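Local coordinates for periplasmic solute binding protein (PDB 4RY1) that probably binds a sugar in the periplasm and delivers it to an ABC-type importer, at residues M120-Y134 against M260-I272. Residues are numbered along the deposited sequence; the frame is centred on the assembly and turned at random. Where two conformers were deposited one is given.
With GOL (glycerol), chain D.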
ATOM      1  N   MET A 120       5.063 -10.430   3.473  1.00 13.78           N
ATOM      2  CA  MET A 120       4.163 -11.535   3.746  0.50 14.83           C
ATOM      3  C   MET A 120       3.690 -11.575   5.194  1.00 14.41           C
ATOM      4  O   MET A 120       4.485 -11.475   6.136  1.00 15.58           O
ATOM      5  CB  MET A 120       4.845 -12.849   3.403  0.50 14.78           C
ATOM      6  CG  MET A 120       4.966 -13.056   1.913  0.50 14.23           C
ATOM      7  SD  MET A 120       3.395 -13.238   1.030  0.50  6.72           S
ATOM      8  CE  MET A 120       4.073 -13.779  -0.538  0.50 14.18           C
ATOM      9  N   ILE A 121       2.393 -11.781   5.356  1.00 15.38           N
ATOM     10  CA  ILE A 121       1.759 -12.024   6.640  1.00 15.64           C
ATOM     11  C   ILE A 121       1.165 -13.429   6.489  1.00 15.01           C
ATOM     12  O   ILE A 121       0.415 -13.688   5.559  1.00 15.99           O
ATOM     13  CB  ILE A 121       0.669 -10.979   6.950  1.00 19.56           C
ATOM     14  CG1 ILE A 121       1.294  -9.589   6.992  1.00 21.05           C
ATOM     15  CG2 ILE A 121      -0.043 -11.322   8.250  1.00 27.17           C
ATOM     16  CD1 ILE A 121       2.140  -9.375   8.215  1.00 21.05           C
ATOM     17  N   TYR A 122       1.514 -14.336   7.394  1.00 15.75           N
ATOM     18  CA  TYR A 122       1.083 -15.717   7.316  1.00 14.95           C
ATOM     19  C   TYR A 122       0.289 -16.124   8.536  1.00 17.76           C
ATOM     20  O   TYR A 122       0.534 -15.639   9.641  1.00 16.61           O
ATOM     21  CB  TYR A 122       2.292 -16.642   7.186  1.00 16.56           C
ATOM     22  CG  TYR A 122       3.086 -16.550   5.910  1.00 15.06           C
ATOM     23  CD1 TYR A 122       2.467 -16.677   4.660  1.00 15.53           C
ATOM     24  CD2 TYR A 122       4.483 -16.403   5.938  1.00 16.25           C
ATOM     25  CE1 TYR A 122       3.210 -16.657   3.484  1.00 15.95           C
ATOM     26  CE2 TYR A 122       5.229 -16.378   4.766  1.00 16.54           C
ATOM     27  CZ  TYR A 122       4.605 -16.494   3.542  1.00 16.09           C
ATOM     28  OH  TYR A 122       5.339 -16.501   2.366  1.00 18.46           O
ATOM     29  N   ASN A 123      -0.629 -17.063   8.316  1.00 16.97           N
ATOM     30  CA  ASN A 123      -1.393 -17.694   9.382  1.00 18.09           C
ATOM     31  C   ASN A 123      -0.605 -18.909   9.863  1.00 19.19           C
ATOM     32  O   ASN A 123      -0.563 -19.965   9.216  1.00 19.33           O
ATOM     33  CB  ASN A 123      -2.778 -18.121   8.906  1.00 18.52           C
ATOM     34  CG  ASN A 123      -3.647 -18.619  10.046  1.00 18.99           C
ATOM     35  OD1 ASN A 123      -3.165 -19.357  10.909  1.00 21.02           O
ATOM     36  ND2 ASN A 123      -4.909 -18.195  10.082  1.00 19.35           N
ATOM     37  N   LYS A 124       0.042 -18.723  10.999  1.00 18.95           N
ATOM     38  CA  LYS A 124       0.952 -19.741  11.536  1.00 21.15           C
ATOM     39  C   LYS A 124       0.286 -21.106  11.708  1.00 21.61           C
ATOM     40  O   LYS A 124       0.861 -22.149  11.394  1.00 21.69           O
ATOM     41  CB  LYS A 124       1.503 -19.286  12.880  1.00 23.97           C
ATOM     42  CG  LYS A 124       2.383 -20.323  13.565  1.00 28.35           C
ATOM     43  CD  LYS A 124       2.842 -19.829  14.937  1.00 26.59           C
ATOM     44  CE  LYS A 124       3.345 -20.933  15.850  1.00 29.35           C
ATOM     45  NZ  LYS A 124       4.532 -21.592  15.258  1.00 30.93           N
ATOM     46  N   THR A 125      -0.931 -21.081  12.227  1.00 20.66           N
ATOM     47  CA  THR A 125      -1.661 -22.313  12.538  1.00 21.74           C
ATOM     48  C   THR A 125      -1.832 -23.164  11.282  1.00 26.04           C
ATOM     49  O   THR A 125      -1.554 -24.360  11.258  1.00 24.23           O
ATOM     50  CB  THR A 125      -3.023 -21.996  13.173  1.00 26.12           C
ATOM     51  OG1 THR A 125      -2.816 -21.167  14.321  1.00 25.83           O
ATOM     52  CG2 THR A 125      -3.765 -23.264  13.602  1.00 28.79           C
ATOM     53  N   THR A 126      -2.278 -22.523  10.224  1.00 22.37           N
ATOM     54  CA  THR A 126      -2.464 -23.223   8.949  1.00 21.94           C
ATOM     55  C   THR A 126      -1.172 -23.816   8.349  1.00 22.82           C
ATOM     56  O   THR A 126      -1.153 -24.972   7.927  1.00 21.94           O
ATOM     57  CB  THR A 126      -3.154 -22.322   7.926  1.00 20.78           C
ATOM     58  OG1 THR A 126      -4.303 -21.723   8.538  1.00 20.62           O
ATOM     59  CG2 THR A 126      -3.574 -23.147   6.732  1.00 19.78           C
ATOM     60  N   TRP A 127      -0.107 -23.019   8.292  1.00 20.61           N
ATOM     61  CA  TRP A 127       1.188 -23.508   7.787  1.00 21.42           C
ATOM     62  C   TRP A 127       1.715 -24.702   8.614  1.00 24.94           C
ATOM     63  O   TRP A 127       2.216 -25.689   8.059  1.00 23.45           O
ATOM     64  CB  TRP A 127       2.217 -22.357   7.768  1.00 21.72           C
ATOM     65  CG  TRP A 127       2.012 -21.423   6.587  1.00 17.95           C
ATOM     66  CD1 TRP A 127       1.077 -20.396   6.481  1.00 19.54           C
ATOM     67  CD2 TRP A 127       2.703 -21.464   5.325  1.00 18.07           C
ATOM     68  NE1 TRP A 127       1.187 -19.799   5.258  1.00 18.49           N
ATOM     69  CE2 TRP A 127       2.162 -20.428   4.523  1.00 15.92           C
ATOM     70  CE3 TRP A 127       3.728 -22.262   4.789  1.00 18.69           C
ATOM     71  CZ2 TRP A 127       2.597 -20.176   3.229  1.00 16.82           C
ATOM     72  CZ3 TRP A 127       4.162 -22.001   3.483  1.00 18.15           C
ATOM     73  CH2 TRP A 127       3.591 -20.963   2.723  1.00 17.32           C
ATOM     74  N   ASP A 128       1.584 -24.595   9.931  1.00 20.60           N
ATOM     75  CA  ASP A 128       1.965 -25.671  10.877  1.00 24.29           C
ATOM     76  C   ASP A 128       1.109 -26.936  10.643  1.00 28.69           C
ATOM     77  O   ASP A 128       1.634 -28.050  10.613  1.00 28.18           O
ATOM     78  CB  ASP A 128       1.838 -25.203  12.341  1.00 24.60           C
ATOM     79  CG  ASP A 128       2.965 -24.265  12.772  1.00 27.96           C
ATOM     80  OD1 ASP A 128       3.947 -24.110  12.015  1.00 29.04           O
ATOM     81  OD2 ASP A 128       2.854 -23.690  13.874  1.00 29.67           O
ATOM     82  N   ASN A 129      -0.196 -26.760  10.439  1.00 23.84           N
ATOM     83  CA  ASN A 129      -1.090 -27.895  10.127  1.00 23.32           C
ATOM     84  C   ASN A 129      -0.743 -28.584   8.791  1.00 27.09           C
ATOM     85  O   ASN A 129      -0.844 -29.800   8.670  1.00 30.86           O
ATOM     86  CB  ASN A 129      -2.565 -27.468  10.148  1.00 28.84           C
ATOM     87  CG  ASN A 129      -3.068 -27.122  11.545  1.00 26.29           C
ATOM     88  OD1 ASN A 129      -2.428 -27.426  12.560  1.00 38.04           O
ATOM     89  ND2 ASN A 129      -4.246 -26.519  11.605  1.00 30.62           N
ATOM     90  N   ALA A 130      -0.353 -27.794   7.798  1.00 22.58           N
ATOM     91  CA  ALA A 130       0.157 -28.333   6.518  1.00 26.98           C
ATOM     92  C   ALA A 130       1.529 -29.011   6.629  1.00 25.51           C
ATOM     93  O   ALA A 130       1.908 -29.772   5.749  1.00 28.45           O
ATOM     94  CB  ALA A 130       0.233 -27.234   5.470  1.00 22.72           C
ATOM     95  N   GLY A 131       2.288 -28.669   7.670  1.00 24.09           N
ATOM     96  CA  GLY A 131       3.671 -29.148   7.851  1.00 29.33           C
ATOM     97  C   GLY A 131       4.723 -28.504   6.957  1.00 31.08           C
ATOM     98  O   GLY A 131       5.758 -29.105   6.656  1.00 30.66           O
ATOM     99  N   VAL A 132       4.450 -27.271   6.541  1.00 22.59           N
ATOM    100  CA  VAL A 132       5.323 -26.539   5.642  1.00 24.22           C
ATOM    101  C   VAL A 132       5.893 -25.327   6.369  1.00 25.08           C
ATOM    102  O   VAL A 132       5.178 -24.570   7.027  1.00 25.22           O
ATOM    103  CB  VAL A 132       4.570 -26.098   4.365  1.00 23.47           C
ATOM    104  CG1 VAL A 132       5.512 -25.414   3.384  1.00 24.57           C
ATOM    105  CG2 VAL A 132       3.917 -27.305   3.693  1.00 27.01           C
ATOM    106  N   ALA A 133       7.203 -25.180   6.254  1.00 27.19           N
ATOM    107  CA  ALA A 133       7.892 -24.003   6.743  1.00 24.52           C
ATOM    108  C   ALA A 133       7.619 -22.809   5.836  1.00 20.58           C
ATOM    109  O   ALA A 133       7.426 -22.955   4.633  1.00 23.16           O
ATOM    110  CB  ALA A 133       9.389 -24.273   6.816  1.00 26.02           C
ATOM    111  N   TYR A 134       7.669 -21.614   6.412  1.00 24.11           N
ATOM    112  CA  TYR A 134       7.485 -20.415   5.596  1.00 19.81           C
ATOM    113  C   TYR A 134       8.592 -20.390   4.536  1.00 19.37           C
ATOM    114  O   TYR A 134       9.756 -20.670   4.849  1.00 24.58           O
ATOM    115  CB  TYR A 134       7.546 -19.110   6.402  1.00 22.22           C
ATOM    116  CG  TYR A 134       6.516 -18.900   7.486  1.00 19.97           C
ATOM    117  CD1 TYR A 134       5.228 -19.425   7.391  1.00 19.54           C
ATOM    118  CD2 TYR A 134       6.822 -18.134   8.599  1.00 21.07           C
ATOM    119  CE1 TYR A 134       4.289 -19.203   8.391  1.00 19.88           C
ATOM    120  CE2 TYR A 134       5.895 -17.899   9.598  1.00 20.45           C
ATOM    121  CZ  TYR A 134       4.633 -18.448   9.499  1.00 19.74           C
ATOM    122  OH  TYR A 134       3.721 -18.228  10.499  1.00 20.74           O
ATOM    123  N   MET A 260     -10.091 -11.045  12.506  1.00 24.66           N
ATOM    124  CA  MET A 260      -9.548 -12.379  12.834  1.00 22.83           C
ATOM    125  C   MET A 260     -10.041 -12.847  14.224  1.00 27.93           C
ATOM    126  O   MET A 260     -10.178 -12.008  15.127  1.00 27.05           O
ATOM    127  CB  MET A 260      -8.008 -12.381  12.818  1.00 23.92           C
ATOM    128  CG  MET A 260      -7.320 -12.228  11.457  1.00 23.12           C
ATOM    129  SD  MET A 260      -7.888 -13.276  10.089  1.00 17.87           S
ATOM    130  CE  MET A 260      -7.251 -14.855  10.360  1.00 17.08           C
ATOM    131  N   PRO A 261     -10.284 -14.172  14.413  1.00 22.35           N
ATOM    132  CA  PRO A 261     -10.642 -14.642  15.763  1.00 26.20           C
ATOM    133  C   PRO A 261      -9.523 -14.361  16.757  1.00 31.18           C
ATOM    134  O   PRO A 261      -8.358 -14.297  16.365  1.00 26.72           O
ATOM    135  CB  PRO A 261     -10.798 -16.163  15.589  1.00 29.58           C
ATOM    136  CG  PRO A 261     -10.976 -16.375  14.134  1.00 29.13           C
ATOM    137  CD  PRO A 261     -10.167 -15.298  13.468  1.00 22.87           C
ATOM    138  N   LYS A 262      -9.888 -14.231  18.028  1.00 37.42           N
ATOM    139  CA  LYS A 262      -8.951 -13.890  19.124  1.00 40.51           C
ATOM    140  C   LYS A 262      -7.713 -14.812  19.225  1.00 31.88           C
ATOM    141  O   LYS A 262      -6.607 -14.357  19.545  1.00 39.31           O
ATOM    142  CB  LYS A 262      -9.709 -13.868  20.475  1.00 55.28           C
ATOM    143  CG  LYS A 262      -9.541 -15.121  21.333  1.00112.16           C
ATOM    144  CD  LYS A 262     -10.764 -15.458  22.170  1.00118.35           C
ATOM    145  CE  LYS A 262     -10.814 -16.953  22.461  1.00113.88           C
ATOM    146  NZ  LYS A 262     -12.203 -17.467  22.610  1.00 84.41           N
ATOM    147  N   ASP A 263      -7.916 -16.098  18.938  1.00 28.74           N
ATOM    148  CA  ASP A 263      -6.881 -17.133  19.062  1.00 37.17           C
ATOM    149  C   ASP A 263      -6.073 -17.338  17.768  1.00 33.20           C
ATOM    150  O   ASP A 263      -5.194 -18.208  17.715  1.00 28.57           O
ATOM    151  CB  ASP A 263      -7.508 -18.465  19.508  1.00 48.72           C
ATOM    152  CG  ASP A 263      -8.286 -19.160  18.394  1.00 87.73           C
ATOM    153  OD1 ASP A 263      -9.059 -18.486  17.677  1.00 87.88           O
ATOM    154  OD2 ASP A 263      -8.135 -20.391  18.247  1.00104.40           O
ATOM    155  N   ALA A 264      -6.367 -16.545  16.731  1.00 27.45           N
ATOM    156  CA  ALA A 264      -5.610 -16.643  15.485  1.00 27.38           C
ATOM    157  C   ALA A 264      -4.203 -16.066  15.682  1.00 21.84           C
ATOM    158  O   ALA A 264      -4.006 -15.131  16.455  1.00 27.58           O
ATOM    159  CB  ALA A 264      -6.322 -15.935  14.350  1.00 29.80           C
ATOM    160  N   VAL A 265      -3.238 -16.644  14.981  1.00 21.42           N
ATOM    161  CA  VAL A 265      -1.847 -16.189  15.037  1.00 21.80           C
ATOM    162  C   VAL A 265      -1.367 -15.851  13.633  1.00 19.61           C
ATOM    163  O   VAL A 265      -1.147 -16.750  12.812  1.00 21.48           O
ATOM    164  CB  VAL A 265      -0.904 -17.240  15.658  1.00 24.14           C
ATOM    165  CG1 VAL A 265       0.543 -16.740  15.623  1.00 23.98           C
ATOM    166  CG2 VAL A 265      -1.329 -17.562  17.091  1.00 37.86           C
ATOM    167  N   LEU A 266      -1.208 -14.547  13.395  1.00 19.97           N
ATOM    168  CA  LEU A 266      -0.601 -14.014  12.177  1.00 17.32           C
ATOM    169  C   LEU A 266       0.847 -13.589  12.483  1.00 18.77           C
ATOM    170  O   LEU A 266       1.105 -12.987  13.525  1.00 22.08           O
ATOM    171  CB  LEU A 266      -1.404 -12.828  11.637  1.00 17.78           C
ATOM    172  CG  LEU A 266      -2.827 -13.163  11.168  1.00 17.55           C
ATOM    173  CD1 LEU A 266      -3.492 -11.900  10.658  1.00 20.40           C
ATOM    174  CD2 LEU A 266      -2.908 -14.256  10.104  1.00 21.28           C
ATOM    175  N   GLU A 267       1.760 -13.909  11.570  1.00 16.99           N
ATOM    176  CA  GLU A 267       3.179 -13.603  11.707  1.00 18.06           C
ATOM    177  C   GLU A 267       3.784 -13.025  10.439  1.00 15.36           C
ATOM    178  O   GLU A 267       3.368 -13.323   9.323  1.00 17.98           O
ATOM    179  CB  GLU A 267       3.983 -14.861  12.062  1.00 20.25           C
ATOM    180  CG  GLU A 267       3.547 -15.589  13.310  1.00 23.08           C
ATOM    181  CD  GLU A 267       4.489 -16.733  13.651  1.00 23.64           C
ATOM    182  OE1 GLU A 267       4.813 -17.544  12.746  1.00 22.73           O
ATOM    183  OE2 GLU A 267       4.906 -16.808  14.829  1.00 33.65           O
ATOM    184  N   THR A 268       4.804 -12.198  10.638  1.00 16.69           N
ATOM    185  CA  THR A 268       5.614 -11.687   9.550  1.00 17.79           C
ATOM    186  C   THR A 268       6.465 -12.840   8.981  1.00 17.86           C
ATOM    187  O   THR A 268       7.053 -13.606   9.737  1.00 21.08           O
ATOM    188  CB  THR A 268       6.486 -10.488  10.009  1.00 18.93           C
ATOM    189  OG1 THR A 268       7.159  -9.911   8.883  1.00 20.09           O
ATOM    190  CG2 THR A 268       7.502 -10.893  11.049  1.00 19.81           C
ATOM    191  N   GLY A 269       6.481 -12.970   7.660  1.00 16.85           N
ATOM    192  CA  GLY A 269       7.170 -14.059   6.964  1.00 19.71           C
ATOM    193  C   GLY A 269       8.413 -13.611   6.201  1.00 19.01           C
ATOM    194  O   GLY A 269       8.584 -12.435   5.903  1.00 17.52           O
ATOM    195  N   PRO A 270       9.301 -14.552   5.864  1.00 18.15           N
ATOM    196  CA  PRO A 270      10.505 -14.201   5.115  1.00 19.28           C
ATOM    197  C   PRO A 270      10.244 -13.479   3.805  1.00 18.60           C
ATOM    198  O   PRO A 270       9.225 -13.678   3.155  1.00 18.60           O
ATOM    199  CB  PRO A 270      11.158 -15.560   4.845  1.00 22.76           C
ATOM    200  CG  PRO A 270      10.586 -16.462   5.870  1.00 24.69           C
ATOM    201  CD  PRO A 270       9.184 -15.999   6.062  1.00 21.12           C
ATOM    202  N   PHE A 271      11.206 -12.634   3.447  1.00 21.29           N
ATOM    203  CA  PHE A 271      11.195 -11.962   2.171  1.00 19.72           C
ATOM    204  C   PHE A 271      11.689 -12.919   1.098  1.00 20.75           C
ATOM    205  O   PHE A 271      12.881 -13.188   0.966  1.00 22.59           O
ATOM    206  CB  PHE A 271      12.021 -10.689   2.230  1.00 19.73           C
ATOM    207  CG  PHE A 271      11.333  -9.608   2.997  1.00 19.10           C
ATOM    208  CD1 PHE A 271      11.377  -9.594   4.375  1.00 17.77           C
ATOM    209  CD2 PHE A 271      10.605  -8.654   2.355  1.00 17.91           C
ATOM    210  CE1 PHE A 271      10.720  -8.625   5.104  1.00 17.33           C
ATOM    211  CE2 PHE A 271       9.921  -7.687   3.080  1.00 16.51           C
ATOM    212  CZ  PHE A 271      10.002  -7.659   4.453  1.00 18.18           C
ATOM    213  N   ILE A 272      10.743 -13.425   0.329  1.00 19.16           N
ATOM    214  CA  ILE A 272      11.023 -14.471  -0.656  1.00 18.53           C
ATOM    215  C   ILE A 272      11.975 -13.918  -1.717  1.00 20.81           C
ATOM    216  O   ILE A 272      11.726 -12.879  -2.320  1.00 22.36           O
ATOM    217  CB  ILE A 272       9.732 -15.005  -1.307  1.00 20.18           C
ATOM    218  CG1 ILE A 272       8.791 -15.528  -0.209  1.00 21.09           C
ATOM    219  CG2 ILE A 272      10.054 -16.101  -2.320  1.00 20.28           C
ATOM    220  CD1 ILE A 272       7.402 -15.848  -0.710  1.00 20.29           C
TER
HETATM  221  C1  GOL D 502       6.925 -20.150  12.307  1.00 29.93           C
HETATM  222  O1  GOL D 502       6.013 -19.941  13.384  1.00 31.45           O
HETATM  223  C2  GOL D 502       6.815 -21.580  11.776  1.00 34.03           C
HETATM  224  O2  GOL D 502       5.814 -22.324  12.481  1.00 36.06           O
HETATM  225  C3  GOL D 502       6.508 -21.531  10.283  1.00 29.04           C
HETATM  226  O3  GOL D 502       7.761 -21.705   9.587  1.00 31.63           O
HETATM  227  O   HOH W   1       8.015 -10.803   3.678  1.00 18.78           O
HETATM  228  O   HOH W   2       5.310  -9.010   7.256  1.00 20.89           O
HETATM  229  O   HOH W   3       7.891 -16.106   3.039  1.00 19.71           O
HETATM  230  O   HOH W   4      -4.123 -18.874  13.405  1.00 27.07           O
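Glu267 OE1 meets the hydroxyl at the edge of the Tyr134 ring, near its plane, and accepts its proton, Tyr134 OH to Glu267 OE1 being 2.6 Å. OE1 is met on its anti side, 16° out of the carboxylate plane, and ring and carboxylate stand 70° apart. With chi1 at -57°, Glu267 CG lies beside the backbone N and the extended chain beyond it carries OE1 to the ring edge. A glycerol, probably from the crystallisation liquor, sets C3 over one Tyr134 face; Tyr122 CD2 meets the opposite face. Strand 266-268 pairs antiparallel with the end of strand 107-123, where Asn123 N-caps helix 124-130, adding a strand to the mixed sheet of this solute-binding protein. Tyr122 and Glu267 form a hydrogen-bonded pair, and Gly269 CA packs 3.7 Å from Tyr122 CD2. Pro270 CD presses against Tyr134 CB at 3.5 Å. On the sheet face away from Tyr122 and Glu267, Ile121 and Leu266 cross at about a right angle, CG2 touching CB, and both touch Leu346. Lys124 NZ, salt-bridged to Asp128 OD2, stays 4.8 Å from Glu267 OE1. The Tyr134 hydroxyl and this nearby ammonium would tend to favour ionised Glu267; in the crystal, glycerol O1 is a second donor to OE1.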